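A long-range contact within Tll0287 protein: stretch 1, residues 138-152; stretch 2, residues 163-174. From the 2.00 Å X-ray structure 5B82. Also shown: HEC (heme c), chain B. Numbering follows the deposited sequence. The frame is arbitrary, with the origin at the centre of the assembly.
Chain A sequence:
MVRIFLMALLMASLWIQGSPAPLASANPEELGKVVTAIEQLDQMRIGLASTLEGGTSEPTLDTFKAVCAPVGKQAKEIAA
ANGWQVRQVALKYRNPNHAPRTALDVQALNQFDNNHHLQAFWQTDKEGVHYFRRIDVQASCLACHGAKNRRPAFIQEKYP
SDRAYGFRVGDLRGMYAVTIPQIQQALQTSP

Stretch 1, residues 138-152: QASCLACHGAKNRRP
Stretch 2 (163-174) RAYGFRVGDLRG

Contact between the heme-binding segment 138-152 and the segment 163-174 of one chain, centred on the heme ligand H145. H145 uses both ring nitrogens: NE2 binds the heme iron FE at 2.1 Å, and ND1 donates a hydrogen bond to A164 O (2.8 Å, 156° at the hydrogen), which lies near the ring plane. Imidazole suits this place because one ring can coordinate metal and donate to a carbonyl at once; the ring, at chi1 -63° (m) and chi2 -68°, meets both partners. C141 SG and C144 SG are bonded to HEC CAB (1.7 Å) and CAC (1.8 Å), so the same short segment is tied to the heme at three points; both cysteines have chi1 in m.

The second strong bond is between backbones: G166 N donates to G146 O at 2.7 Å, nearly straight at 171°. One residue further along stretch 2, F167 N reaches H145 O in a weak bond of 3.3 Å. Y165 CA also approaches H145 O (3.4 Å), and H145 CA lies 3.3 Å from A164 O, both as CA-H...O contacts. The register pairs H145 with Y165 (CA to CA 4.2 Å), G146 with G166 (5.0 Å) and, farther out, Q138 with V169 (CA to CA 5.0 Å); the chains run in the same direction at H145-G146 and Y165-G166, while 138-145 overall runs opposite to 165-169.

Stretch 1 has helical phi/psi at 139-141, a weakly bonded helix at about 142-145, then G146 at -85/-130 and a 3-10 segment at 148-149. Glycine fits position 146, where an ideal CB would lie 2.3 Å from L142 O. Stretch 2 is extended at Y165 (-141/175), takes positive phi at G166 (79/17), and is extended again at F167 (-79/158). A type II turn, R168 to D171, follows, with G170 at 105/-12, angles that call for glycine; D171 OD2 accepts from R168 N at 2.9 Å. Strand 172-174 follows.

R173 (chi1 172°, chi2 72°, chi3 -179°, chi4 88°) points its CA-to-CB bond toward stretch 1. Its NE lies over one face of the H145 ring and has no hydrogen-bonding partner; its NH2 lies 3.2 Å from H145 CE1 and donates to HEC O1A (2.7 Å), where an arginine suits the propionate.

Y165 (chi1 53°, p; chi2 -99°) loses about 100 Å² to stretch 1, nearly matched by H145; the whole contact buries 591 Å². K148, all-trans, runs its methylenes over one face of the tyrosine ring, with CG 3.7 Å from the ring centroid. R151 CD is 4.2 Å from Y165 CD1, while R151 NE donates to K148 O (2.9 Å), with the arginine beside the ring.

Toward the other end, F167 (chi1 -67°) turns its ring edge to H145 O, and its CD2 meets H145 CB at 3.9 Å. L142 (m, t) sets CD2 3.2 Å from F167 O and CD1 3.9 Å from V169 CG2. V169 (t) also brings CG2 to A139 CB at 4.1 Å, an apolar outer margin.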

# COMPACT_ATOMS: atom_id res chain seq x y z
N GLN A 138 -6.01 -1.10 10.01
CA GLN A 138 -6.84 -0.51 11.08
C GLN A 138 -8.30 -0.94 10.96
O GLN A 138 -8.69 -1.57 9.97
CB GLN A 138 -6.77 1.02 11.08
CG GLN A 138 -5.41 1.59 11.47
CD GLN A 138 -4.51 1.77 10.29
OE1 GLN A 138 -4.96 2.16 9.22
NE2 GLN A 138 -3.23 1.47 10.46
N ALA A 139 -9.11 -0.60 11.96
CA ALA A 139 -10.52 -1.00 11.99
C ALA A 139 -11.32 -0.54 10.79
O ALA A 139 -12.15 -1.28 10.28
CB ALA A 139 -11.20 -0.53 13.30
N SER A 140 -11.09 0.69 10.34
CA SER A 140 -11.83 1.25 9.22
C SER A 140 -11.67 0.38 7.98
O SER A 140 -12.64 0.14 7.24
CB SER A 140 -11.35 2.68 8.94
OG SER A 140 -9.96 2.70 8.68
N CYS A 141 -10.46 -0.11 7.78
CA CYS A 141 -10.11 -0.88 6.59
C CYS A 141 -11.00 -2.11 6.43
O CYS A 141 -11.30 -2.54 5.31
CB CYS A 141 -8.65 -1.30 6.65
SG CYS A 141 -7.55 0.00 7.23
N LEU A 142 -11.44 -2.65 7.57
CA LEU A 142 -12.25 -3.86 7.57
C LEU A 142 -13.58 -3.66 6.85
O LEU A 142 -14.27 -4.63 6.55
CB LEU A 142 -12.49 -4.35 9.00
CG LEU A 142 -11.25 -4.68 9.85
CD1 LEU A 142 -11.68 -5.12 11.25
CD2 LEU A 142 -10.40 -5.74 9.19
N ALA A 143 -13.95 -2.41 6.59
CA ALA A 143 -15.15 -2.14 5.79
C ALA A 143 -15.06 -2.78 4.41
O ALA A 143 -16.08 -3.19 3.85
CB ALA A 143 -15.39 -0.64 5.66
N CYS A 144 -13.85 -2.89 3.85
CA CYS A 144 -13.69 -3.39 2.48
C CYS A 144 -12.65 -4.50 2.35
O CYS A 144 -12.56 -5.17 1.32
CB CYS A 144 -13.31 -2.25 1.51
SG CYS A 144 -14.43 -0.84 1.48
N HIS A 145 -11.86 -4.68 3.40
CA HIS A 145 -10.84 -5.72 3.45
C HIS A 145 -11.08 -6.67 4.62
O HIS A 145 -10.20 -7.44 4.99
CB HIS A 145 -9.46 -5.09 3.59
CG HIS A 145 -9.06 -4.22 2.44
ND1 HIS A 145 -8.80 -4.72 1.18
CD2 HIS A 145 -8.83 -2.88 2.36
CE1 HIS A 145 -8.43 -3.73 0.38
NE2 HIS A 145 -8.44 -2.61 1.07
N GLY A 146 -12.27 -6.59 5.21
CA GLY A 146 -12.64 -7.46 6.31
C GLY A 146 -13.19 -8.79 5.81
O GLY A 146 -12.57 -9.43 4.95
N ALA A 147 -14.34 -9.20 6.32
CA ALA A 147 -14.94 -10.47 5.94
C ALA A 147 -15.18 -10.54 4.44
O ALA A 147 -15.65 -9.57 3.84
CB ALA A 147 -16.23 -10.72 6.70
N LYS A 148 -14.85 -11.68 3.85
CA LYS A 148 -14.99 -11.88 2.41
C LYS A 148 -16.43 -11.68 1.98
O LYS A 148 -16.71 -11.08 0.95
CB LYS A 148 -14.53 -13.29 2.02
CG LYS A 148 -14.59 -13.58 0.53
CD LYS A 148 -14.16 -15.01 0.22
CE LYS A 148 -14.25 -15.32 -1.26
NZ LYS A 148 -13.86 -16.73 -1.54
N ASN A 149 -17.35 -12.17 2.81
CA ASN A 149 -18.77 -12.10 2.53
C ASN A 149 -19.36 -10.70 2.71
O ASN A 149 -20.50 -10.44 2.31
CB ASN A 149 -19.52 -13.09 3.41
CG ASN A 149 -19.17 -12.95 4.88
OD1 ASN A 149 -19.81 -12.20 5.61
ND2 ASN A 149 -18.14 -13.67 5.31
N ARG A 150 -18.58 -9.79 3.29
CA ARG A 150 -19.07 -8.44 3.57
C ARG A 150 -18.42 -7.36 2.71
O ARG A 150 -18.45 -6.18 3.05
CB ARG A 150 -18.94 -8.10 5.05
CG ARG A 150 -20.26 -8.14 5.80
CD ARG A 150 -20.32 -9.26 6.84
NE ARG A 150 -19.44 -9.00 7.98
CZ ARG A 150 -19.42 -9.73 9.09
NH1 ARG A 150 -20.24 -10.78 9.21
NH2 ARG A 150 -18.59 -9.42 10.07
N ARG A 151 -17.85 -7.76 1.58
CA ARG A 151 -17.25 -6.82 0.65
C ARG A 151 -18.33 -6.08 -0.14
O ARG A 151 -19.28 -6.70 -0.63
CB ARG A 151 -16.30 -7.54 -0.31
CG ARG A 151 -15.08 -8.18 0.34
CD ARG A 151 -14.29 -8.98 -0.68
NE ARG A 151 -15.06 -10.12 -1.18
CZ ARG A 151 -14.82 -10.73 -2.33
NH1 ARG A 151 -13.84 -10.30 -3.12
NH2 ARG A 151 -15.56 -11.76 -2.71
N PRO A 152 -18.18 -4.76 -0.27
CA PRO A 152 -19.11 -3.92 -1.04
C PRO A 152 -19.29 -4.43 -2.47
O PRO A 152 -18.34 -4.94 -3.06
CB PRO A 152 -18.41 -2.56 -1.05
CG PRO A 152 -17.59 -2.56 0.19
CD PRO A 152 -17.11 -3.97 0.36
N ARG A 163 -7.90 -10.89 -3.36
CA ARG A 163 -7.46 -11.68 -2.21
C ARG A 163 -7.35 -10.79 -0.97
O ARG A 163 -7.04 -11.25 0.12
CB ARG A 163 -6.11 -12.35 -2.48
CG ARG A 163 -6.10 -13.28 -3.69
CD ARG A 163 -5.95 -14.74 -3.29
NE ARG A 163 -7.18 -15.32 -2.74
CZ ARG A 163 -7.33 -16.60 -2.42
NH1 ARG A 163 -6.32 -17.46 -2.59
NH2 ARG A 163 -8.48 -17.04 -1.93
N ALA A 164 -7.62 -9.50 -1.15
CA ALA A 164 -7.43 -8.52 -0.08
C ALA A 164 -8.58 -8.50 0.94
O ALA A 164 -9.19 -7.45 1.17
CB ALA A 164 -7.20 -7.13 -0.66
N TYR A 165 -8.85 -9.65 1.54
CA TYR A 165 -9.89 -9.75 2.57
C TYR A 165 -9.44 -10.67 3.69
O TYR A 165 -8.38 -11.30 3.60
CB TYR A 165 -11.21 -10.26 1.98
CG TYR A 165 -11.08 -11.55 1.20
CD1 TYR A 165 -11.01 -11.54 -0.19
CD2 TYR A 165 -11.04 -12.78 1.84
CE1 TYR A 165 -10.89 -12.71 -0.91
CE2 TYR A 165 -10.92 -13.96 1.13
CZ TYR A 165 -10.85 -13.92 -0.25
OH TYR A 165 -10.73 -15.09 -0.97
N GLY A 166 -10.25 -10.76 4.73
CA GLY A 166 -9.97 -11.64 5.85
C GLY A 166 -8.93 -11.11 6.82
O GLY A 166 -8.38 -11.86 7.61
N PHE A 167 -8.66 -9.81 6.75
CA PHE A 167 -7.72 -9.18 7.68
C PHE A 167 -8.34 -8.92 9.05
O PHE A 167 -9.56 -8.83 9.18
CB PHE A 167 -7.21 -7.86 7.11
CG PHE A 167 -6.36 -8.02 5.89
CD1 PHE A 167 -5.01 -8.32 6.00
CD2 PHE A 167 -6.89 -7.83 4.64
CE1 PHE A 167 -4.23 -8.45 4.88
CE2 PHE A 167 -6.11 -7.96 3.51
CZ PHE A 167 -4.78 -8.26 3.63
N ARG A 168 -7.49 -8.79 10.06
CA ARG A 168 -7.91 -8.33 11.38
C ARG A 168 -7.11 -7.09 11.73
O ARG A 168 -6.06 -6.85 11.14
CB ARG A 168 -7.68 -9.41 12.44
CG ARG A 168 -8.53 -10.64 12.28
CD ARG A 168 -8.94 -11.23 13.63
NE ARG A 168 -7.90 -11.08 14.65
CZ ARG A 168 -6.78 -11.80 14.70
NH1 ARG A 168 -6.53 -12.71 13.77
NH2 ARG A 168 -5.90 -11.60 15.67
N VAL A 169 -7.60 -6.30 12.68
CA VAL A 169 -6.90 -5.11 13.12
C VAL A 169 -5.52 -5.48 13.64
O VAL A 169 -5.39 -6.30 14.55
CB VAL A 169 -7.66 -4.39 14.25
CG1 VAL A 169 -6.85 -3.22 14.78
CG2 VAL A 169 -9.00 -3.91 13.74
N GLY A 170 -4.49 -4.88 13.05
CA GLY A 170 -3.12 -5.13 13.44
C GLY A 170 -2.35 -6.00 12.46
O GLY A 170 -1.13 -6.12 12.56
N ASP A 171 -3.06 -6.62 11.53
CA ASP A 171 -2.42 -7.44 10.50
C ASP A 171 -1.48 -6.62 9.61
O ASP A 171 -1.67 -5.42 9.44
CB ASP A 171 -3.46 -8.09 9.58
CG ASP A 171 -4.17 -9.24 10.24
OD1 ASP A 171 -3.98 -9.43 11.46
OD2 ASP A 171 -4.93 -9.95 9.54
N LEU A 172 -0.50 -7.29 9.01
CA LEU A 172 0.29 -6.66 7.96
C LEU A 172 -0.49 -6.68 6.65
O LEU A 172 -0.78 -7.75 6.10
CB LEU A 172 1.62 -7.39 7.78
CG LEU A 172 2.47 -6.93 6.60
CD1 LEU A 172 2.93 -5.49 6.80
CD2 LEU A 172 3.65 -7.87 6.41
N ARG A 173 -0.84 -5.50 6.15
CA ARG A 173 -1.65 -5.37 4.94
C ARG A 173 -0.82 -5.52 3.66
O ARG A 173 -1.27 -6.11 2.67
CB ARG A 173 -2.34 -4.00 4.93
CG ARG A 173 -3.05 -3.68 3.63
CD ARG A 173 -4.32 -4.52 3.45
NE ARG A 173 -4.97 -4.21 2.18
CZ ARG A 173 -4.70 -4.82 1.03
NH1 ARG A 173 -3.79 -5.79 0.99
NH2 ARG A 173 -5.34 -4.47 -0.08
N GLY A 174 0.39 -4.96 3.70
CA GLY A 174 1.27 -4.88 2.55
C GLY A 174 2.28 -3.80 2.84
O GLY A 174 2.59 -3.52 4.00
FE HEC B . -7.93 -0.64 0.50
CHA HEC B . -6.39 -1.60 -2.37
CHB HEC B . -4.89 -1.00 2.19
CHC HEC B . -9.33 0.53 3.36
CHD HEC B . -11.01 -0.68 -1.03
NA HEC B . -6.01 -1.25 0.02
C1A HEC B . -5.58 -1.47 -1.27
C2A HEC B . -4.13 -1.57 -1.26
C3A HEC B . -3.73 -1.40 0.00
C4A HEC B . -4.90 -1.20 0.83
CMA HEC B . -2.29 -1.41 0.54
CAA HEC B . -3.22 -1.80 -2.50
CBA HEC B . -2.77 -3.26 -2.61
CGA HEC B . -3.84 -4.09 -3.25
O1A HEC B . -4.37 -5.01 -2.57
O2A HEC B . -4.21 -3.82 -4.42
NB HEC B . -7.23 -0.32 2.40
C1B HEC B . -5.95 -0.47 2.89
C2B HEC B . -5.90 0.02 4.25
C3B HEC B . -7.13 0.43 4.57
C4B HEC B . -7.99 0.24 3.42
CMB HEC B . -4.66 0.00 5.17
CAB HEC B . -7.57 1.03 5.93
CBB HEC B . -6.89 2.40 6.17
NC HEC B . -9.82 -0.20 1.07
C1C HEC B . -10.17 0.33 2.29
C2C HEC B . -11.55 0.78 2.20
C3C HEC B . -12.06 0.33 1.04
C4C HEC B . -10.95 -0.22 0.27
CMC HEC B . -12.35 1.25 3.44
CAC HEC B . -13.52 0.44 0.54
CBC HEC B . -14.07 1.89 0.45
ND HEC B . -8.62 -1.13 -1.36
C1D HEC B . -9.91 -0.93 -1.82
C2D HEC B . -9.93 -1.05 -3.27
C3D HEC B . -8.48 -1.34 -3.66
C4D HEC B . -7.75 -1.38 -2.43
CMD HEC B . -11.13 -0.91 -4.22
CAD HEC B . -7.91 -1.54 -5.08
CBD HEC B . -7.52 -0.14 -5.54
CGD HEC B . -6.75 -0.17 -6.84
O1D HEC B . -7.32 -0.59 -7.87
O2D HEC B . -5.57 0.24 -6.84